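Local coordinates for ATP:cob(I)alamin adenosyltransferase, putative (Burkholderia thailandensis, PDB 2ZHZ), which probably transfers the adenosyl group of ATP to the cobalt of cobalamin, making adenosylcobalamin and releasing triphosphate, as a homotrimer of helix-bundle subunits, at residues P55-A60 against A97-Q102; S63-D68 against D93-H98; A87-L92 against V152-D157; Q102-E107 against L166-G171; L120-R125 against V161-L166. All blocks are in the same frame, centred on the assembly; numbering follows the deposited sequence.

In the fold
Contacts 3 and 5 lie in the core, every touching residue buried; contacts 1 and 2 are partly buried, and contact 4 is on the surface, its centre about 22 Å from the centre of the chain. Helix 86-101 meets helix 56-77 in contacts 1 and 2 and helix 147-169 in contact 3, while helix 147-169 also serves contacts 4 and 5. Chemistry follows place: a tyrosine-carboxylate bond with a water beside it at the bundle end in contact 1, apolar indole packing in contact 2, leucine against an arginine chain near ATP in contact 3, proline under a guanidinium in contact 4, alanines and a histidine face in contact 5.

Contact 1 of 5, residues P55-A60 against A97-Q102; sequences PDDVRA and AHYNGQ
The ring of Tyr99 meets Asp57 at its edge: OD2 of Asp57 lies near the ring plane, 3.1 Å from CE1 of Tyr99. One face of the same ring is covered from within its own helix, where CD2 of His98 stands 3.4 Å above the plane, over the centre. The His98 ring in turn has a water at its edge, in plane. Carboxylate and phenol planes are 34° apart. Tyr99 OH donates to Asp57 OD2 at 2.7 Å, reaching that oxygen from above the carboxylate plane, 43° out of it. The water gives a second bond to the same atom, its oxygen 2.6 Å from Asp57 OD2, and lies 2.7 Å from His98 NE2, thereby bridging the two helices. Asp57 CG, held between its backbone N and carbonyl carbon, leads the carboxylate to the phenol. Val58 adds an apolar touch, CG2 to Tyr99 CE1 at 4.3 Å. Val161 and Val165 of helix 147-169 also pack on Tyr99. The short helix axes are 12.9 Å apart and run at 148°, so a long aromatic side chain spans the gap between two roughly antiparallel helices at one end of the helix bundle.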
# COMPACT_ATOMS: atom_id res chain seq x y z
N PRO B 55 21.84 3.44 7.39
CA PRO B 55 23.29 3.33 7.21
C PRO B 55 23.54 3.90 5.81
O PRO B 55 22.72 3.71 4.92
CB PRO B 55 23.54 1.83 7.27
CG PRO B 55 22.43 1.33 8.16
CD PRO B 55 21.24 2.12 7.66
N ASP B 56 24.67 4.58 5.62
CA ASP B 56 24.98 5.17 4.32
C ASP B 56 24.89 4.20 3.14
O ASP B 56 24.37 4.56 2.08
CB ASP B 56 26.38 5.80 4.35
CG ASP B 56 26.42 7.07 5.17
OD1 ASP B 56 27.53 7.54 5.49
OD2 ASP B 56 25.33 7.60 5.49
N ASP B 57 25.39 2.99 3.32
CA ASP B 57 25.36 2.00 2.24
C ASP B 57 23.93 1.58 1.91
O ASP B 57 23.58 1.42 0.74
CB ASP B 57 26.21 0.78 2.61
CG ASP B 57 25.72 0.08 3.87
OD1 ASP B 57 25.51 0.77 4.89
OD2 ASP B 57 25.56 -1.15 3.84
N VAL B 58 23.10 1.38 2.94
CA VAL B 58 21.72 0.99 2.72
C VAL B 58 20.97 2.10 1.98
O VAL B 58 20.17 1.82 1.08
CB VAL B 58 21.00 0.70 4.06
CG1 VAL B 58 19.51 0.44 3.82
CG2 VAL B 58 21.63 -0.52 4.73
N ARG B 59 21.24 3.35 2.34
CA ARG B 59 20.61 4.49 1.69
C ARG B 59 21.02 4.54 0.23
O ARG B 59 20.20 4.80 -0.65
CB ARG B 59 21.02 5.80 2.39
CG ARG B 59 20.51 7.06 1.69
CD ARG B 59 20.84 8.31 2.50
NE ARG B 59 20.21 8.27 3.82
CZ ARG B 59 18.90 8.38 4.02
NH1 ARG B 59 18.08 8.55 2.99
NH2 ARG B 59 18.41 8.30 5.25
N ALA B 60 22.30 4.28 -0.02
CA ALA B 60 22.82 4.30 -1.38
C ALA B 60 22.14 3.26 -2.26
O ALA B 60 21.77 3.55 -3.40
CB ALA B 60 24.33 4.07 -1.37
N ALA B 97 24.00 -10.84 -2.00
CA ALA B 97 25.16 -11.58 -1.51
C ALA B 97 25.91 -10.74 -0.48
O ALA B 97 26.35 -11.24 0.55
CB ALA B 97 26.09 -11.94 -2.68
N HIS B 98 26.05 -9.45 -0.77
CA HIS B 98 26.75 -8.53 0.11
C HIS B 98 26.16 -8.50 1.52
O HIS B 98 26.87 -8.67 2.51
CB HIS B 98 26.72 -7.11 -0.48
CG HIS B 98 27.32 -6.08 0.42
ND1 HIS B 98 28.68 -5.88 0.53
CD2 HIS B 98 26.74 -5.20 1.28
CE1 HIS B 98 28.92 -4.93 1.42
NE2 HIS B 98 27.76 -4.50 1.89
N TYR B 99 24.85 -8.27 1.62
CA TYR B 99 24.21 -8.19 2.93
C TYR B 99 23.98 -9.53 3.62
O TYR B 99 24.14 -9.64 4.83
CB TYR B 99 22.91 -7.39 2.80
CG TYR B 99 23.17 -5.93 2.51
CD1 TYR B 99 23.71 -5.09 3.49
CD2 TYR B 99 22.95 -5.39 1.24
CE1 TYR B 99 24.02 -3.76 3.22
CE2 TYR B 99 23.26 -4.05 0.96
CZ TYR B 99 23.80 -3.25 1.95
OH TYR B 99 24.14 -1.94 1.68
N ASN B 100 23.61 -10.55 2.85
CA ASN B 100 23.39 -11.88 3.43
C ASN B 100 24.69 -12.44 4.01
O ASN B 100 24.68 -13.13 5.03
CB ASN B 100 22.86 -12.84 2.37
CG ASN B 100 21.36 -13.00 2.42
OD1 ASN B 100 20.73 -13.30 1.41
ND2 ASN B 100 20.78 -12.81 3.61
N GLY B 101 25.81 -12.13 3.36
CA GLY B 101 27.09 -12.63 3.83
C GLY B 101 27.47 -12.08 5.20
O GLY B 101 28.20 -12.72 5.95
N GLN B 102 26.96 -10.90 5.53
CA GLN B 102 27.27 -10.26 6.81
C GLN B 102 26.26 -10.56 7.91
O GLN B 102 26.42 -10.13 9.05
CB GLN B 102 27.38 -8.74 6.61
CG GLN B 102 28.53 -8.34 5.69
CD GLN B 102 28.60 -6.84 5.44
OE1 GLN B 102 29.61 -6.35 4.92
NE2 GLN B 102 27.55 -6.12 5.78
O HOH W 1 27.38 -3.01 4.08

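Contact 2 of 5, residues S63-D68 against D93-H98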
# COMPACT_ATOMS: atom_id res chain seq x y z
N SER B 63 18.39 4.23 -2.76
CA SER B 63 18.25 5.39 -3.63
C SER B 63 18.42 4.95 -5.08
O SER B 63 17.69 5.40 -5.97
CB SER B 63 19.29 6.45 -3.28
OG SER B 63 19.06 6.97 -1.98
N ALA B 64 19.39 4.07 -5.32
CA ALA B 64 19.65 3.57 -6.66
C ALA B 64 18.45 2.75 -7.15
O ALA B 64 18.11 2.78 -8.33
CB ALA B 64 20.89 2.70 -6.66
N ILE B 65 17.83 2.03 -6.23
CA ILE B 65 16.68 1.21 -6.56
C ILE B 65 15.51 2.06 -7.03
O ILE B 65 14.76 1.65 -7.92
CB ILE B 65 16.27 0.32 -5.36
CG1 ILE B 65 17.33 -0.77 -5.17
CG2 ILE B 65 14.88 -0.29 -5.58
CD1 ILE B 65 17.23 -1.54 -3.86
N GLN B 66 15.34 3.25 -6.46
CA GLN B 66 14.25 4.13 -6.88
C GLN B 66 14.42 4.48 -8.35
O GLN B 66 13.43 4.60 -9.09
CB GLN B 66 14.23 5.42 -6.05
CG GLN B 66 13.74 5.25 -4.62
CD GLN B 66 13.20 6.54 -4.04
OE1 GLN B 66 13.95 7.51 -3.86
NE2 GLN B 66 11.90 6.57 -3.76
N HIS B 67 15.67 4.66 -8.77
CA HIS B 67 15.97 4.98 -10.16
C HIS B 67 15.62 3.78 -11.03
O HIS B 67 15.06 3.93 -12.12
CB HIS B 67 17.45 5.35 -10.31
CG HIS B 67 17.82 6.61 -9.60
ND1 HIS B 67 17.49 7.86 -10.08
CD2 HIS B 67 18.48 6.82 -8.43
CE1 HIS B 67 17.93 8.78 -9.24
NE2 HIS B 67 18.54 8.17 -8.24
N ASP B 68 15.96 2.59 -10.55
CA ASP B 68 15.66 1.35 -11.28
C ASP B 68 14.15 1.22 -11.47
O ASP B 68 13.67 0.85 -12.54
CB ASP B 68 16.13 0.11 -10.51
CG ASP B 68 17.63 -0.02 -10.43
OD1 ASP B 68 18.36 0.74 -11.10
OD2 ASP B 68 18.09 -0.91 -9.68
N ASP B 93 21.42 -8.95 -7.23
CA ASP B 93 22.02 -10.20 -6.77
C ASP B 93 23.28 -9.92 -5.96
O ASP B 93 23.60 -10.64 -5.02
CB ASP B 93 22.38 -11.11 -7.95
CG ASP B 93 21.17 -11.77 -8.58
OD1 ASP B 93 20.09 -11.75 -7.96
OD2 ASP B 93 21.30 -12.31 -9.70
N GLY B 94 23.99 -8.86 -6.35
CA GLY B 94 25.21 -8.49 -5.65
C GLY B 94 24.92 -7.95 -4.26
O GLY B 94 25.58 -8.32 -3.30
N TRP B 95 23.92 -7.08 -4.17
CA TRP B 95 23.55 -6.52 -2.88
C TRP B 95 23.05 -7.64 -1.97
O TRP B 95 23.31 -7.64 -0.77
CB TRP B 95 22.46 -5.45 -3.04
CG TRP B 95 22.97 -4.14 -3.54
CD1 TRP B 95 24.15 -3.53 -3.19
CD2 TRP B 95 22.30 -3.23 -4.41
NE1 TRP B 95 24.24 -2.30 -3.79
CE2 TRP B 95 23.12 -2.09 -4.55
CE3 TRP B 95 21.07 -3.26 -5.10
CZ2 TRP B 95 22.76 -0.99 -5.34
CZ3 TRP B 95 20.71 -2.17 -5.88
CH2 TRP B 95 21.56 -1.05 -6.00
N LEU B 96 22.35 -8.60 -2.55
CA LEU B 96 21.85 -9.74 -1.79
C LEU B 96 23.01 -10.51 -1.18
O LEU B 96 23.00 -10.81 0.01
CB LEU B 96 21.03 -10.67 -2.69
CG LEU B 96 19.56 -10.31 -2.88
CD1 LEU B 96 18.96 -11.12 -4.01
CD2 LEU B 96 18.80 -10.56 -1.58
N ALA B 97 24.00 -10.84 -2.00
CA ALA B 97 25.16 -11.58 -1.51
C ALA B 97 25.91 -10.74 -0.48
O ALA B 97 26.35 -11.24 0.55
CB ALA B 97 26.09 -11.94 -2.68
N HIS B 98 26.05 -9.45 -0.77
CA HIS B 98 26.75 -8.53 0.11
C HIS B 98 26.16 -8.50 1.52
O HIS B 98 26.87 -8.67 2.51
CB HIS B 98 26.72 -7.11 -0.48
CG HIS B 98 27.32 -6.08 0.42
ND1 HIS B 98 28.68 -5.88 0.53
CD2 HIS B 98 26.74 -5.20 1.28
CE1 HIS B 98 28.92 -4.93 1.42
NE2 HIS B 98 27.76 -4.50 1.89
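Trp95 buries the most surface here, about 65 Å², with Ile65 and Ala64 sharing most of the other side. The indole uses the far end of its six-membered ring. CH2 of Trp95 meets the methyl CB of Ala64 at 3.9 Å, and that methyl lies at the ring edge, near its plane. The neighbouring atom CZ3 of Trp95 is 3.7 Å from CG1 of Ile65, which approaches obliquely, and CD1 of Ile65 follows at 4.1 Å. Ile65 has CG1 turned away from its carbonyl carbon (chi1 -71°), which carries this branch to the tryptophan, the ends of the two side chains overlapping alongside. Both touches are apolar. The nearest CA atoms, those of Ile65 and Trp95, are 11.0 Å apart, a gap that the indole bridges. Helix 147-169 lies beside both partners, Ile65 packing on Tyr151 and Leu155 and Trp95 on Leu158, while Ile46 of helix 31-50 also touches Ile65; the contact thus joins helices 56-77 and 86-101 alongside two more helices of the bundle.

Contact 3 of 5, residues A87-L92 against V152-D157. With ATP (adenosine-5'-triphosphate), chain H.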
# COMPACT_ATOMS: atom_id res chain seq x y z
N ALA B 87 22.30 -6.19 -16.11
CA ALA B 87 23.08 -5.33 -15.22
C ALA B 87 22.27 -5.00 -13.98
O ALA B 87 22.79 -5.01 -12.86
CB ALA B 87 23.47 -4.05 -15.95
N HIS B 88 20.99 -4.71 -14.17
CA HIS B 88 20.10 -4.38 -13.07
C HIS B 88 19.93 -5.58 -12.15
O HIS B 88 20.00 -5.46 -10.93
CB HIS B 88 18.73 -3.94 -13.60
CG HIS B 88 18.76 -2.64 -14.34
ND1 HIS B 88 18.80 -1.43 -13.70
CD2 HIS B 88 18.76 -2.37 -15.66
CE1 HIS B 88 18.83 -0.46 -14.60
NE2 HIS B 88 18.81 -1.00 -15.80
N LEU B 89 19.70 -6.75 -12.74
CA LEU B 89 19.52 -7.97 -11.98
C LEU B 89 20.80 -8.37 -11.26
O LEU B 89 20.77 -8.88 -10.14
CB LEU B 89 19.07 -9.11 -12.90
CG LEU B 89 17.79 -8.86 -13.70
CD1 LEU B 89 17.51 -10.07 -14.58
CD2 LEU B 89 16.62 -8.61 -12.75
N ALA B 90 21.94 -8.15 -11.91
CA ALA B 90 23.23 -8.49 -11.33
C ALA B 90 23.49 -7.65 -10.10
O ALA B 90 24.00 -8.14 -9.09
CB ALA B 90 24.35 -8.29 -12.35
N ARG B 91 23.13 -6.37 -10.17
CA ARG B 91 23.35 -5.48 -9.04
C ARG B 91 22.52 -5.89 -7.83
O ARG B 91 22.99 -5.82 -6.70
CB ARG B 91 23.05 -4.03 -9.42
CG ARG B 91 23.43 -3.06 -8.33
CD ARG B 91 23.55 -1.65 -8.84
NE ARG B 91 22.29 -1.12 -9.34
CZ ARG B 91 22.09 0.16 -9.63
NH1 ARG B 91 23.07 1.03 -9.47
NH2 ARG B 91 20.90 0.57 -10.07
N LEU B 92 21.28 -6.31 -8.07
CA LEU B 92 20.42 -6.75 -6.97
C LEU B 92 21.01 -8.02 -6.37
O LEU B 92 21.10 -8.16 -5.15
CB LEU B 92 19.00 -7.04 -7.47
CG LEU B 92 18.12 -5.88 -7.94
CD1 LEU B 92 16.74 -6.42 -8.23
CD2 LEU B 92 18.05 -4.78 -6.88
N VAL B 152 11.76 -7.51 -9.74
CA VAL B 152 11.00 -7.39 -8.51
C VAL B 152 11.06 -8.67 -7.67
O VAL B 152 10.89 -8.63 -6.45
CB VAL B 152 9.52 -7.01 -8.78
CG1 VAL B 152 9.45 -5.58 -9.30
CG2 VAL B 152 8.90 -7.97 -9.78
N ASN B 153 11.32 -9.79 -8.33
CA ASN B 153 11.43 -11.07 -7.62
C ASN B 153 12.63 -10.94 -6.66
O ASN B 153 12.54 -11.27 -5.48
CB ASN B 153 11.68 -12.21 -8.61
CG ASN B 153 11.53 -13.58 -7.98
OD1 ASN B 153 12.04 -14.58 -8.49
ND2 ASN B 153 10.82 -13.63 -6.87
N ARG B 154 13.73 -10.43 -7.19
CA ARG B 154 14.94 -10.24 -6.41
C ARG B 154 14.80 -9.11 -5.39
O ARG B 154 15.31 -9.21 -4.28
CB ARG B 154 16.12 -9.96 -7.34
CG ARG B 154 16.56 -11.18 -8.12
CD ARG B 154 17.54 -10.86 -9.23
NE ARG B 154 17.97 -12.10 -9.88
CZ ARG B 154 17.16 -12.93 -10.51
NH1 ARG B 154 15.86 -12.65 -10.61
NH2 ARG B 154 17.62 -14.06 -11.02
N LEU B 155 14.11 -8.04 -5.78
CA LEU B 155 13.95 -6.91 -4.88
C LEU B 155 13.22 -7.24 -3.57
O LEU B 155 13.60 -6.75 -2.52
CB LEU B 155 13.23 -5.75 -5.59
CG LEU B 155 13.04 -4.48 -4.76
CD1 LEU B 155 14.39 -4.01 -4.20
CD2 LEU B 155 12.41 -3.40 -5.62
N SER B 156 12.17 -8.06 -3.63
CA SER B 156 11.46 -8.39 -2.39
C SER B 156 12.40 -9.17 -1.47
O SER B 156 12.36 -9.02 -0.26
CB SER B 156 10.17 -9.19 -2.66
OG SER B 156 10.43 -10.47 -3.19
N ASP B 157 13.25 -10.00 -2.07
CA ASP B 157 14.22 -10.78 -1.32
C ASP B 157 15.19 -9.80 -0.65
O ASP B 157 15.45 -9.89 0.55
CB ASP B 157 14.98 -11.72 -2.27
CG ASP B 157 15.88 -12.72 -1.55
OD1 ASP B 157 16.53 -13.52 -2.26
OD2 ASP B 157 15.94 -12.72 -0.30
PG ATP H . 12.27 -17.29 -5.55
O1G ATP H . 12.21 -17.02 -7.02
O2G ATP H . 13.47 -18.10 -5.16
O3G ATP H . 12.22 -16.02 -4.76
PB ATP H . 9.44 -17.73 -5.29
O1B ATP H . 9.37 -16.35 -5.88
O2B ATP H . 8.67 -18.83 -5.98
O3B ATP H . 10.99 -18.19 -5.13
PA ATP H . 9.49 -16.70 -2.56
O1A ATP H . 9.62 -15.31 -3.09
O2A ATP H . 10.66 -17.35 -1.87
O3A ATP H . 8.96 -17.71 -3.74
O5' ATP H . 8.24 -16.69 -1.56
C5' ATP H . 8.01 -17.77 -0.66
C4' ATP H . 6.53 -18.14 -0.63
O4' ATP H . 5.66 -16.99 -0.80
C3' ATP H . 6.16 -19.16 -1.70
O3' ATP H . 5.82 -20.41 -1.09
C2' ATP H . 5.02 -18.53 -2.49
O2' ATP H . 3.86 -19.37 -2.40
C1' ATP H . 4.76 -17.16 -1.89
N9 ATP H . 4.99 -16.05 -2.89
C8 ATP H . 5.95 -16.00 -3.85
N7 ATP H . 5.88 -14.86 -4.57
C5 ATP H . 4.85 -14.14 -4.08
C6 ATP H . 4.22 -12.82 -4.38
N6 ATP H . 4.70 -12.04 -5.37
N1 ATP H . 3.14 -12.44 -3.62
C2 ATP H . 2.64 -13.22 -2.61
N3 ATP H . 3.17 -14.43 -2.29
C4 ATP H . 4.26 -14.94 -2.97
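With CG of both Leu92 and Arg154 beside the backbone N (chi1 -68° and -72°), the two side chains meet, and Arg154 then runs extended from CG to NE. The leucine methyl CD1 presses on the root of the arginine, 3.7 Å from CB of Arg154, and stands 3.9 Å from the backbone N of Leu155. Further along the arginine chain, its CD lies 3.9 Å from the carbonyl O of Leu89, and CD2 of Leu89 is 4.3 Å from that same Arg154 CD. The aliphatic part of the arginine thus lies along two leucines about one helical turn apart. Its polar end is satisfied outside the two segments: NE forms a salt bridge to Asp93, NH1 a hydrogen bond to Arg150 O, and NH2 a salt bridge to Asp14 of the third subunit. These partners fix the guanidinium within the subunit and across the interface. The short axes are 9.7 Å apart and almost parallel, at 18°, and their closest CA atoms, of Leu92 and Arg154, are 6.5 Å apart. Next to Arg154, Asn153 faces the triphosphate of ATP and is a magnesium-binding residue. Helix 147-169 therefore presents its packing face to helix 86-101 and other residues to an ATP site completed by the third subunit, the intersubunit site of PduO-type adenosyltransferases.

Contact 4 of 5, residues Q102-E107 against L166-G171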
# COMPACT_ATOMS: atom_id res chain seq x y z
N GLN B 102 26.96 -10.90 5.53
CA GLN B 102 27.27 -10.26 6.81
C GLN B 102 26.26 -10.56 7.91
O GLN B 102 26.42 -10.13 9.05
CB GLN B 102 27.38 -8.74 6.61
CG GLN B 102 28.53 -8.34 5.69
CD GLN B 102 28.60 -6.84 5.44
OE1 GLN B 102 29.61 -6.35 4.92
NE2 GLN B 102 27.55 -6.12 5.78
N LEU B 103 25.21 -11.32 7.58
CA LEU B 103 24.17 -11.67 8.54
C LEU B 103 24.22 -13.14 8.93
O LEU B 103 24.57 -14.00 8.12
CB LEU B 103 22.79 -11.36 7.96
CG LEU B 103 22.37 -9.91 7.69
CD1 LEU B 103 21.15 -9.89 6.78
CD2 LEU B 103 22.08 -9.21 9.01
N PRO B 104 23.87 -13.46 10.18
CA PRO B 104 23.88 -14.87 10.57
C PRO B 104 22.77 -15.60 9.83
O PRO B 104 21.76 -14.99 9.46
CB PRO B 104 23.64 -14.81 12.08
CG PRO B 104 22.83 -13.56 12.25
CD PRO B 104 23.53 -12.60 11.32
N PRO B 105 22.93 -16.91 9.59
CA PRO B 105 21.90 -17.67 8.87
C PRO B 105 20.51 -17.55 9.50
O PRO B 105 20.37 -17.51 10.72
CB PRO B 105 22.44 -19.10 8.90
CG PRO B 105 23.29 -19.13 10.14
CD PRO B 105 24.00 -17.80 10.06
N LEU B 106 19.50 -17.48 8.65
CA LEU B 106 18.12 -17.36 9.10
C LEU B 106 17.69 -18.66 9.77
O LEU B 106 17.60 -19.70 9.12
CB LEU B 106 17.21 -17.05 7.91
CG LEU B 106 15.76 -16.69 8.22
CD1 LEU B 106 15.71 -15.43 9.08
CD2 LEU B 106 15.01 -16.47 6.91
N GLU B 107 17.44 -18.59 11.08
CA GLU B 107 17.04 -19.76 11.85
C GLU B 107 15.54 -20.02 11.84
O GLU B 107 15.04 -20.82 11.04
CB GLU B 107 17.52 -19.61 13.30
CG GLU B 107 17.16 -18.27 13.93
CD GLU B 107 17.62 -18.17 15.38
OE1 GLU B 107 18.85 -18.23 15.61
OE2 GLU B 107 16.76 -18.03 16.27
N LEU B 166 18.69 -3.64 8.94
CA LEU B 166 18.23 -2.48 9.69
C LEU B 166 17.95 -2.77 11.16
O LEU B 166 18.13 -1.90 12.01
CB LEU B 166 17.00 -1.86 9.02
CG LEU B 166 17.32 -1.16 7.69
CD1 LEU B 166 16.05 -0.61 7.05
CD2 LEU B 166 18.32 -0.03 7.94
N ASN B 167 17.49 -3.98 11.47
CA ASN B 167 17.23 -4.31 12.87
C ASN B 167 18.57 -4.37 13.61
O ASN B 167 18.69 -3.92 14.75
CB ASN B 167 16.49 -5.64 13.00
CG ASN B 167 14.98 -5.47 12.99
OD1 ASN B 167 14.45 -4.52 13.57
ND2 ASN B 167 14.27 -6.39 12.34
N ARG B 168 19.59 -4.92 12.94
CA ARG B 168 20.93 -5.03 13.52
C ARG B 168 21.50 -3.63 13.74
O ARG B 168 22.05 -3.33 14.81
CB ARG B 168 21.85 -5.79 12.57
CG ARG B 168 21.29 -7.10 12.05
CD ARG B 168 21.48 -8.24 13.02
NE ARG B 168 22.89 -8.61 13.14
CZ ARG B 168 23.32 -9.71 13.76
NH1 ARG B 168 22.46 -10.55 14.31
NH2 ARG B 168 24.62 -9.97 13.82
N ALA B 169 21.37 -2.79 12.73
CA ALA B 169 21.88 -1.42 12.77
C ALA B 169 21.28 -0.63 13.93
O ALA B 169 21.94 0.24 14.49
CB ALA B 169 21.58 -0.72 11.45
N ALA B 170 20.03 -0.93 14.27
CA ALA B 170 19.36 -0.23 15.36
C ALA B 170 19.74 -0.82 16.71
O ALA B 170 19.31 -0.34 17.76
CB ALA B 170 17.85 -0.30 15.16
N GLY B 171 20.55 -1.88 16.67
CA GLY B 171 20.98 -2.52 17.90
C GLY B 171 19.99 -3.55 18.39
O GLY B 171 20.04 -3.98 19.55
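Arg168 packs on Leu103 through CG and lays a guanidinium face on Pro104, using a folded side chain. Its first torsion leaves CG on the side of the backbone N, and two further bends, chi2 -83° and chi3 -69°, turn the guanidinium back over the proline. The bends put CG and the guanidinium against different residues. CG of Arg168 touches CD2 of Leu103 at 3.8 Å, while the flat end meets the pyrrolidine ring: CD of Pro104 stands 3.5 Å above the guanidinium plane, offset toward the rim, and CG of Pro104 is 3.7 Å from NH1 of Arg168. The proline and arginine side chains point at each other, and the interaction is one of packing against a planar cation. Leu103, extended about its second torsion, directs one methyl to Arg168; the rest of the side chain packs on Val161, Arg164 and Val165. Pro104 O accepts a hydrogen bond from Arg164, which ties the loop to the same helix one turn earlier. At the helix end, Gly171 has a positive phi of 85°, and its N bonds to Arg168 O at 2.8 Å. The loop following helix 86-101 is thus laid against the C-terminal end of helix 147-169, which finishes in a Schellman motif.

Contact 5 of 5, residues L120-R125 against V161-L166; sequences LAHVCR and VLARVL
Apolar packing comes first: the methyl groups of Ala121 and Ala163 face each other, CB to CB at 3.8 Å, and Ala121 CB also lies 4.3 Å from CD1 of Leu166. The CA atoms of the two alanines are 5.3 Å apart, and the short axes approach to 8.7 Å at 178°, so the helices run antiparallel and the small side chains allow the close approach. A second kind of contact sets a methyl over an aromatic face. CB of Ala163 stands over one face of the His122 imidazole, nearest to NE2 of His122 at 3.3 Å and next to its CD2 at 3.5 Å. The His122 side chain, leaving on the side of its backbone N, turns this ring face to the alanine. The side-chain hydrogen bond within segment 120-125 is that of Arg125 NE, which donates to His122 ND1 over 3.0 Å with an N-H...N angle of 150°; the donor NE lies 13° out of the imidazole plane. Arg125 NH1 continues to a salt bridge with Asp40 of the third subunit. Because ND1 accepts this hydrogen bond, it is probably unprotonated, consistent with a neutral imidazole protonated on NE2. The chemistry implies a close apolar helix seam, with the imidazole's rotation set at its edge by an arginine that also bonds across the trimer interface.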
# COMPACT_ATOMS: atom_id res chain seq x y z
N LEU B 120 9.32 -0.74 8.09
CA LEU B 120 8.97 -0.09 6.83
C LEU B 120 9.53 -0.89 5.66
O LEU B 120 8.88 -1.01 4.62
CB LEU B 120 9.51 1.35 6.81
CG LEU B 120 8.77 2.33 7.72
CD1 LEU B 120 9.51 3.66 7.78
CD2 LEU B 120 7.34 2.52 7.21
N ALA B 121 10.72 -1.45 5.83
CA ALA B 121 11.34 -2.25 4.78
C ALA B 121 10.45 -3.45 4.47
O ALA B 121 10.34 -3.88 3.32
CB ALA B 121 12.73 -2.72 5.22
N HIS B 122 9.81 -4.00 5.51
CA HIS B 122 8.92 -5.15 5.32
C HIS B 122 7.66 -4.73 4.57
O HIS B 122 7.10 -5.52 3.81
CB HIS B 122 8.57 -5.79 6.66
CG HIS B 122 9.59 -6.78 7.13
ND1 HIS B 122 9.80 -7.99 6.51
CD2 HIS B 122 10.50 -6.72 8.14
CE1 HIS B 122 10.79 -8.63 7.10
NE2 HIS B 122 11.23 -7.88 8.10
N VAL B 123 7.20 -3.50 4.79
CA VAL B 123 6.03 -3.02 4.07
C VAL B 123 6.45 -2.90 2.61
O VAL B 123 5.71 -3.29 1.70
CB VAL B 123 5.56 -1.64 4.60
CG1 VAL B 123 4.60 -0.99 3.60
CG2 VAL B 123 4.85 -1.82 5.95
N CYS B 124 7.65 -2.36 2.37
CA CYS B 124 8.15 -2.23 1.00
C CYS B 124 8.21 -3.61 0.35
O CYS B 124 7.83 -3.77 -0.81
CB CYS B 124 9.55 -1.59 0.99
SG CYS B 124 9.58 0.15 1.46
N ARG B 125 8.69 -4.59 1.11
CA ARG B 125 8.79 -5.96 0.63
C ARG B 125 7.44 -6.49 0.15
O ARG B 125 7.33 -7.03 -0.95
CB ARG B 125 9.35 -6.86 1.74
CG ARG B 125 9.37 -8.36 1.43
CD ARG B 125 9.85 -9.15 2.64
NE ARG B 125 8.94 -8.97 3.78
CZ ARG B 125 7.77 -9.60 3.91
NH1 ARG B 125 7.37 -10.45 2.97
NH2 ARG B 125 7.00 -9.36 4.96
N VAL B 161 16.07 -8.91 3.30
CA VAL B 161 17.43 -8.90 3.82
C VAL B 161 17.79 -7.56 4.44
O VAL B 161 18.41 -7.51 5.50
CB VAL B 161 18.44 -9.24 2.70
CG1 VAL B 161 19.87 -9.14 3.23
CG2 VAL B 161 18.17 -10.64 2.19
N LEU B 162 17.40 -6.46 3.79
CA LEU B 162 17.70 -5.14 4.32
C LEU B 162 16.95 -4.89 5.62
O LEU B 162 17.43 -4.14 6.48
CB LEU B 162 17.37 -4.06 3.29
CG LEU B 162 18.27 -4.01 2.06
CD1 LEU B 162 17.84 -2.85 1.18
CD2 LEU B 162 19.74 -3.83 2.48
N ALA B 163 15.78 -5.50 5.78
CA ALA B 163 15.02 -5.33 7.02
C ALA B 163 15.85 -5.92 8.17
O ALA B 163 15.94 -5.33 9.24
CB ALA B 163 13.67 -6.04 6.92
N ARG B 164 16.47 -7.08 7.93
CA ARG B 164 17.31 -7.71 8.95
C ARG B 164 18.52 -6.83 9.23
O ARG B 164 18.93 -6.66 10.38
CB ARG B 164 17.77 -9.10 8.50
CG ARG B 164 16.65 -10.12 8.29
CD ARG B 164 17.23 -11.50 8.01
NE ARG B 164 18.02 -11.99 9.15
CZ ARG B 164 18.99 -12.89 9.06
NH1 ARG B 164 19.31 -13.42 7.89
NH2 ARG B 164 19.65 -13.25 10.15
N VAL B 165 19.09 -6.27 8.16
CA VAL B 165 20.25 -5.39 8.29
C VAL B 165 19.88 -4.19 9.15
O VAL B 165 20.67 -3.77 10.01
CB VAL B 165 20.72 -4.88 6.91
CG1 VAL B 165 21.74 -3.76 7.08
CG2 VAL B 165 21.31 -6.02 6.11
N LEU B 166 18.69 -3.64 8.94
CA LEU B 166 18.23 -2.48 9.69
C LEU B 166 17.95 -2.77 11.16
O LEU B 166 18.13 -1.90 12.01
CB LEU B 166 17.00 -1.86 9.02
CG LEU B 166 17.32 -1.16 7.69
CD1 LEU B 166 16.05 -0.61 7.05
CD2 LEU B 166 18.32 -0.03 7.94